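Local coordinates for protein aminomethyltransferase (Bartonella henselae, PDB 3GIR) that belongs to the aminomethyltransferase family and joins a folate-binding domain to a C-terminal barrel domain, at residues A[35-40]-A[171-176]; A[39-44]-A[232-237]. One frame throughout, in Å; residues are numbered along the deposited sequence.

Contact 1: A[35-40]-A[171-176]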
loop_
_atom_site.group_PDB
_atom_site.type_symbol
_atom_site.label_atom_id
_atom_site.label_comp_id
_atom_site.label_asym_id
_atom_site.label_seq_id
_atom_site.Cartn_x
_atom_site.Cartn_y
_atom_site.Cartn_z
ATOM N N THR A 35 12.246 15.308 -6.306
ATOM C CA THR A 35 13.461 14.509 -6.411
ATOM C C THR A 35 13.667 13.665 -5.113
ATOM O O THR A 35 13.700 14.204 -4.017
ATOM C CB THR A 35 14.645 15.408 -6.640
ATOM O OG1 THR A 35 14.444 16.067 -7.911
ATOM C CG2 THR A 35 15.939 14.662 -6.693
ATOM N N LEU A 36 13.938 12.391 -5.281
ATOM C CA LEU A 36 14.298 11.510 -4.155
ATOM C C LEU A 36 15.598 11.931 -3.555
ATOM O O LEU A 36 16.583 12.219 -4.261
ATOM C CB LEU A 36 14.469 10.083 -4.648
ATOM C CG LEU A 36 13.184 9.387 -5.066
ATOM C CD1 LEU A 36 13.515 8.093 -5.856
ATOM C CD2 LEU A 36 12.219 9.107 -3.872
ATOM N N PRO A 37 15.633 11.968 -2.227
ATOM C CA PRO A 37 16.970 12.175 -1.601
ATOM C C PRO A 37 18.100 11.317 -2.097
ATOM O O PRO A 37 19.233 11.800 -2.258
ATOM C CB PRO A 37 16.654 11.872 -0.121
ATOM C CG PRO A 37 15.240 12.256 0.069
ATOM C CD PRO A 37 14.571 11.823 -1.231
ATOM N N LEU A 38 17.851 10.034 -2.383
ATOM C CA LEU A 38 18.850 9.104 -2.892
ATOM C C LEU A 38 18.902 8.990 -4.442
ATOM O O LEU A 38 19.417 8.021 -4.969
ATOM C CB LEU A 38 18.598 7.745 -2.289
ATOM C CG LEU A 38 18.652 7.687 -0.762
ATOM C CD1 LEU A 38 18.397 6.239 -0.314
ATOM C CD2 LEU A 38 20.016 8.236 -0.208
ATOM N N TYR A 39 18.397 10.029 -5.133
ATOM C CA TYR A 39 18.378 10.040 -6.600
ATOM C C TYR A 39 19.708 9.629 -7.195
ATOM O O TYR A 39 19.759 8.799 -8.106
ATOM C CB TYR A 39 17.991 11.413 -7.140
ATOM C CG TYR A 39 18.166 11.527 -8.641
ATOM C CD1 TYR A 39 17.210 11.021 -9.490
ATOM C CD2 TYR A 39 19.326 12.067 -9.186
ATOM C CE1 TYR A 39 17.321 11.114 -10.887
ATOM C CE2 TYR A 39 19.484 12.135 -10.610
ATOM C CZ TYR A 39 18.452 11.653 -11.424
ATOM O OH TYR A 39 18.552 11.689 -12.777
ATOM N N GLU A 40 20.824 10.172 -6.649
ATOM C CA GLU A 40 22.121 9.813 -7.235
ATOM C C GLU A 40 22.484 8.316 -7.181
ATOM O O GLU A 40 23.141 7.777 -8.098
ATOM C CB GLU A 40 23.249 10.629 -6.561
ATOM C CG GLU A 40 23.250 12.065 -6.967
ATOM C CD GLU A 40 24.349 12.873 -6.203
ATOM O OE1 GLU A 40 25.343 12.246 -5.711
ATOM O OE2 GLU A 40 24.211 14.117 -6.079
ATOM N N GLU A 171 10.513 14.630 7.753
ATOM C CA GLU A 171 11.444 14.506 6.617
ATOM C C GLU A 171 12.282 13.243 6.806
ATOM O O GLU A 171 13.084 13.142 7.724
ATOM C CB GLU A 171 12.361 15.726 6.531
ATOM C CG GLU A 171 13.188 15.739 5.270
ATOM C CD GLU A 171 13.793 17.103 4.901
ATOM O OE1 GLU A 171 14.231 17.826 5.832
ATOM O OE2 GLU A 171 13.855 17.442 3.677
ATOM N N ARG A 172 12.034 12.269 5.939
ATOM C CA ARG A 172 12.684 10.981 6.053
ATOM C C ARG A 172 12.944 10.333 4.743
ATOM O O ARG A 172 12.251 10.576 3.738
ATOM C CB ARG A 172 11.743 10.014 6.814
ATOM C CG ARG A 172 11.421 10.355 8.249
ATOM C CD ARG A 172 12.541 10.173 9.166
ATOM N NE ARG A 172 12.203 10.458 10.565
ATOM C CZ ARG A 172 12.325 11.635 11.165
ATOM N NH1 ARG A 172 12.725 12.694 10.495
ATOM N NH2 ARG A 172 12.034 11.793 12.460
ATOM N N VAL A 173 13.938 9.451 4.729
ATOM C CA VAL A 173 14.044 8.406 3.695
ATOM C C VAL A 173 13.315 7.219 4.226
ATOM O O VAL A 173 13.359 6.933 5.410
ATOM C CB VAL A 173 15.516 8.103 3.344
ATOM C CG1 VAL A 173 15.714 6.696 2.732
ATOM C CG2 VAL A 173 16.022 9.187 2.428
ATOM N N LEU A 174 12.638 6.501 3.338
ATOM C CA LEU A 174 11.939 5.291 3.658
ATOM C C LEU A 174 12.380 4.236 2.649
ATOM O O LEU A 174 12.282 4.441 1.414
ATOM C CB LEU A 174 10.402 5.452 3.570
ATOM C CG LEU A 174 9.558 4.252 4.103
ATOM C CD1 LEU A 174 9.709 3.970 5.575
ATOM C CD2 LEU A 174 8.093 4.595 3.744
ATOM N N LEU A 175 12.881 3.111 3.150
ATOM C CA LEU A 175 13.359 1.976 2.343
ATOM C C LEU A 175 12.532 0.776 2.719
ATOM O O LEU A 175 12.303 0.562 3.873
ATOM C CB LEU A 175 14.833 1.657 2.583
ATOM C CG LEU A 175 15.799 2.808 2.372
ATOM C CD1 LEU A 175 17.220 2.441 2.845
ATOM C CD2 LEU A 175 15.820 3.136 0.924
ATOM N N ALA A 176 12.122 -0.039 1.766
ATOM C CA ALA A 176 11.553 -1.337 2.047
ATOM C C ALA A 176 12.559 -2.407 1.655
ATOM O O ALA A 176 13.171 -2.341 0.639
ATOM C CB ALA A 176 10.265 -1.519 1.210
#
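The turn that leads into helix 39-44 rests here on strand 173-178 of the mixed sheet, with P37 and L38 set against V173 and L175. Each methyl of V173 has its own partner. V173 CG2 lies beside the pyrrolidine ring of P37, 3.8 Å from P37 CB and 3.9 Å from P37 CG, and the two side chains run past each other in opposite senses. CG1 instead meets the end of L38, whose CD1 stands 4.1 Å from V173 CG1, the leucine chain crossing the valine at about a right angle. This division follows from the valine torsion: CG1 is anti to the backbone N (chi1 157°), which sets CG2 beside that N, on the flank facing the proline.

Within the folate-binding domain of this aminomethyltransferase, the 35-40 side of the contact is a type I beta turn from L36 to Y39, closed by a bond from Y39 N to L36 O of 3.0 Å. P37 and L38 are its two central residues, and L38 is also the N-cap residue of helix 39-44. Both direct their side chains at the strand, where V173 and L175 stand two residues apart. L38 CD1 reaches the second of them too, lying 4.2 Å from L175 CD2, so one methyl spans both strand residues.

V173 is held in the sheet by backbone bonding to L225, while A230 of helix 227-238 touches its side chain. The same helix contributes I227 against P37 and R231 against L38.

Contact 2: A[39-44]-A[232-237]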
loop_
_atom_site.group_PDB
_atom_site.type_symbol
_atom_site.label_atom_id
_atom_site.label_comp_id
_atom_site.label_asym_id
_atom_site.label_seq_id
_atom_site.Cartn_x
_atom_site.Cartn_y
_atom_site.Cartn_z
ATOM N N TYR A 39 18.397 10.029 -5.133
ATOM C CA TYR A 39 18.378 10.040 -6.600
ATOM C C TYR A 39 19.708 9.629 -7.195
ATOM O O TYR A 39 19.759 8.799 -8.106
ATOM C CB TYR A 39 17.991 11.413 -7.140
ATOM C CG TYR A 39 18.166 11.527 -8.641
ATOM C CD1 TYR A 39 17.210 11.021 -9.490
ATOM C CD2 TYR A 39 19.326 12.067 -9.186
ATOM C CE1 TYR A 39 17.321 11.114 -10.887
ATOM C CE2 TYR A 39 19.484 12.135 -10.610
ATOM C CZ TYR A 39 18.452 11.653 -11.424
ATOM O OH TYR A 39 18.552 11.689 -12.777
ATOM N N GLU A 40 20.824 10.172 -6.649
ATOM C CA GLU A 40 22.121 9.813 -7.235
ATOM C C GLU A 40 22.484 8.316 -7.181
ATOM O O GLU A 40 23.141 7.777 -8.098
ATOM C CB GLU A 40 23.249 10.629 -6.561
ATOM C CG GLU A 40 23.250 12.065 -6.967
ATOM C CD GLU A 40 24.349 12.873 -6.203
ATOM O OE1 GLU A 40 25.343 12.246 -5.711
ATOM O OE2 GLU A 40 24.211 14.117 -6.079
ATOM N N LEU A 41 22.069 7.594 -6.118
ATOM C CA LEU A 41 22.237 6.171 -6.058
ATOM C C LEU A 41 21.483 5.471 -7.186
ATOM O O LEU A 41 21.983 4.471 -7.747
ATOM C CB LEU A 41 21.808 5.545 -4.702
ATOM C CG LEU A 41 22.580 5.875 -3.445
ATOM C CD1 LEU A 41 22.095 5.029 -2.231
ATOM C CD2 LEU A 41 24.098 5.656 -3.743
ATOM N N HIS A 42 20.297 5.958 -7.466
ATOM C CA HIS A 42 19.491 5.363 -8.520
ATOM C C HIS A 42 20.132 5.625 -9.874
ATOM O O HIS A 42 20.177 4.694 -10.701
ATOM C CB HIS A 42 18.031 5.828 -8.460
ATOM C CG HIS A 42 17.412 5.513 -7.152
ATOM N ND1 HIS A 42 17.309 4.215 -6.702
ATOM C CD2 HIS A 42 16.933 6.310 -6.161
ATOM C CE1 HIS A 42 16.737 4.217 -5.508
ATOM N NE2 HIS A 42 16.546 5.472 -5.125
ATOM N N GLU A 43 20.595 6.849 -10.091
ATOM C CA GLU A 43 21.275 7.220 -11.334
ATOM C C GLU A 43 22.509 6.315 -11.516
ATOM O O GLU A 43 22.707 5.700 -12.605
ATOM C CB GLU A 43 21.598 8.715 -11.300
ATOM C CG GLU A 43 21.525 9.425 -12.603
ATOM C CD GLU A 43 22.797 9.242 -13.461
ATOM O OE1 GLU A 43 23.892 9.067 -12.850
ATOM O OE2 GLU A 43 22.710 9.265 -14.743
ATOM N N LYS A 44 23.342 6.163 -10.473
ATOM C CA LYS A 44 24.518 5.259 -10.527
ATOM C C LYS A 44 24.192 3.784 -10.823
ATOM O O LYS A 44 24.950 3.060 -11.457
ATOM C CB LYS A 44 25.371 5.329 -9.212
ATOM N N ALA A 232 24.331 6.100 3.303
ATOM C CA ALA A 232 25.168 5.070 3.862
ATOM C C ALA A 232 24.433 3.748 4.175
ATOM O O ALA A 232 24.928 2.643 3.881
ATOM C CB ALA A 232 25.958 5.650 5.100
ATOM N N LEU A 233 23.242 3.802 4.745
ATOM C CA LEU A 233 22.485 2.635 5.001
ATOM C C LEU A 233 22.138 1.893 3.695
ATOM O O LEU A 233 22.222 0.685 3.601
ATOM C CB LEU A 233 21.215 2.961 5.781
ATOM C CG LEU A 233 20.264 1.787 6.019
ATOM C CD1 LEU A 233 20.966 0.615 6.781
ATOM C CD2 LEU A 233 18.923 2.171 6.664
ATOM N N ALA A 234 21.639 2.640 2.734
ATOM C CA ALA A 234 21.282 1.996 1.473
ATOM C C ALA A 234 22.447 1.325 0.805
ATOM O O ALA A 234 22.293 0.175 0.358
ATOM C CB ALA A 234 20.646 3.002 0.513
ATOM N N GLU A 235 23.624 1.948 0.819
ATOM C CA GLU A 235 24.801 1.331 0.255
ATOM C C GLU A 235 25.193 0.106 1.047
ATOM O O GLU A 235 25.610 -0.897 0.464
ATOM C CB GLU A 235 25.960 2.314 0.177
ATOM C CG GLU A 235 25.783 3.467 -0.768
ATOM C CD GLU A 235 26.882 4.573 -0.578
ATOM O OE1 GLU A 235 27.345 4.796 0.592
ATOM O OE2 GLU A 235 27.259 5.226 -1.581
ATOM N N LYS A 236 25.116 0.157 2.370
ATOM C CA LYS A 236 25.384 -1.038 3.204
ATOM C C LYS A 236 24.465 -2.209 2.903
ATOM O O LYS A 236 24.901 -3.370 2.795
ATOM C CB LYS A 236 25.339 -0.636 4.674
ATOM C CG LYS A 236 25.509 -1.764 5.682
ATOM C CD LYS A 236 25.485 -1.156 7.089
ATOM C CE LYS A 236 25.961 -2.123 8.158
ATOM N NZ LYS A 236 25.717 -1.505 9.484
ATOM N N LEU A 237 23.151 -1.953 2.747
ATOM C CA LEU A 237 22.253 -3.052 2.413
ATOM C C LEU A 237 22.466 -3.584 0.998
ATOM O O LEU A 237 22.470 -4.786 0.756
ATOM C CB LEU A 237 20.810 -2.585 2.542
ATOM C CG LEU A 237 20.392 -2.229 3.914
ATOM C CD1 LEU A 237 18.984 -1.562 3.871
ATOM C CD2 LEU A 237 20.323 -3.402 4.835
#
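L41 of helix 39-44 points at helix 227-238 and splits its two methyls between A234 and E235. CD1 faces the short side chain of A234, with L41 CD1 and A234 CB 3.7 Å apart. L41 CD2 turns to the neighbouring glutamate, lying 4.1 Å from E235 CG and 3.9 Å from E235 OE2. The leucine and glutamate side chains cross at about a right angle, and L41 CD2 lies against both an aliphatic carbon and a carboxylate oxygen of E235.

The backbones stay well separated: the closest CA atoms, those of L41 and E235, are 8.4 Å apart, and side chains, chiefly L41, fill the space between the helices. The CG of L41 is anti to the carbonyl carbon (chi1 -66°), and a second torsion of -174° carries CD1 onward to the alanine methyl. E235 leaves its helix across the direction of the contact, but its chain, extended beyond CG, brings the carboxylate in towards L41. W245 of strand 243-245 touches both L41 and A234, tying this helix pair to the edge of the mixed sheet in the folate-binding domain.

Contact is therefore apolar on the A234 side and mixed at E235. A234 is buried, whereas E235 is exposed, and its OE2 also forms a long, weak ion pair with R231 NE of its own helix. Across the helices, cohesion comes from van der Waals packing of one leucine; the approach of E235 OE2 to the L41 methyl is of the same kind, and the carboxylate finds its polar partner within its own helix.

How the contacts relate
Contacts 1 and 2 start from the same part of the chain, sharing Y39 and E40: the turn before helix 39-44 makes the first and the helix itself the second. Their partners come later and in order, strand 173-178 and then helix 227-238. The centres lie 9 Å apart and the contacts touch, with A234 CB 4.0 Å from L38 CD1 and 4.2 Å from L175 CD1, while L36 CD1 packs against H42 CD2 at 3.9 Å. One early segment thus joins a strand and a helix distant in sequence through connected apolar contacts around A234, L38 and L175, all within the folate-binding domain and on one side of the chain's centre.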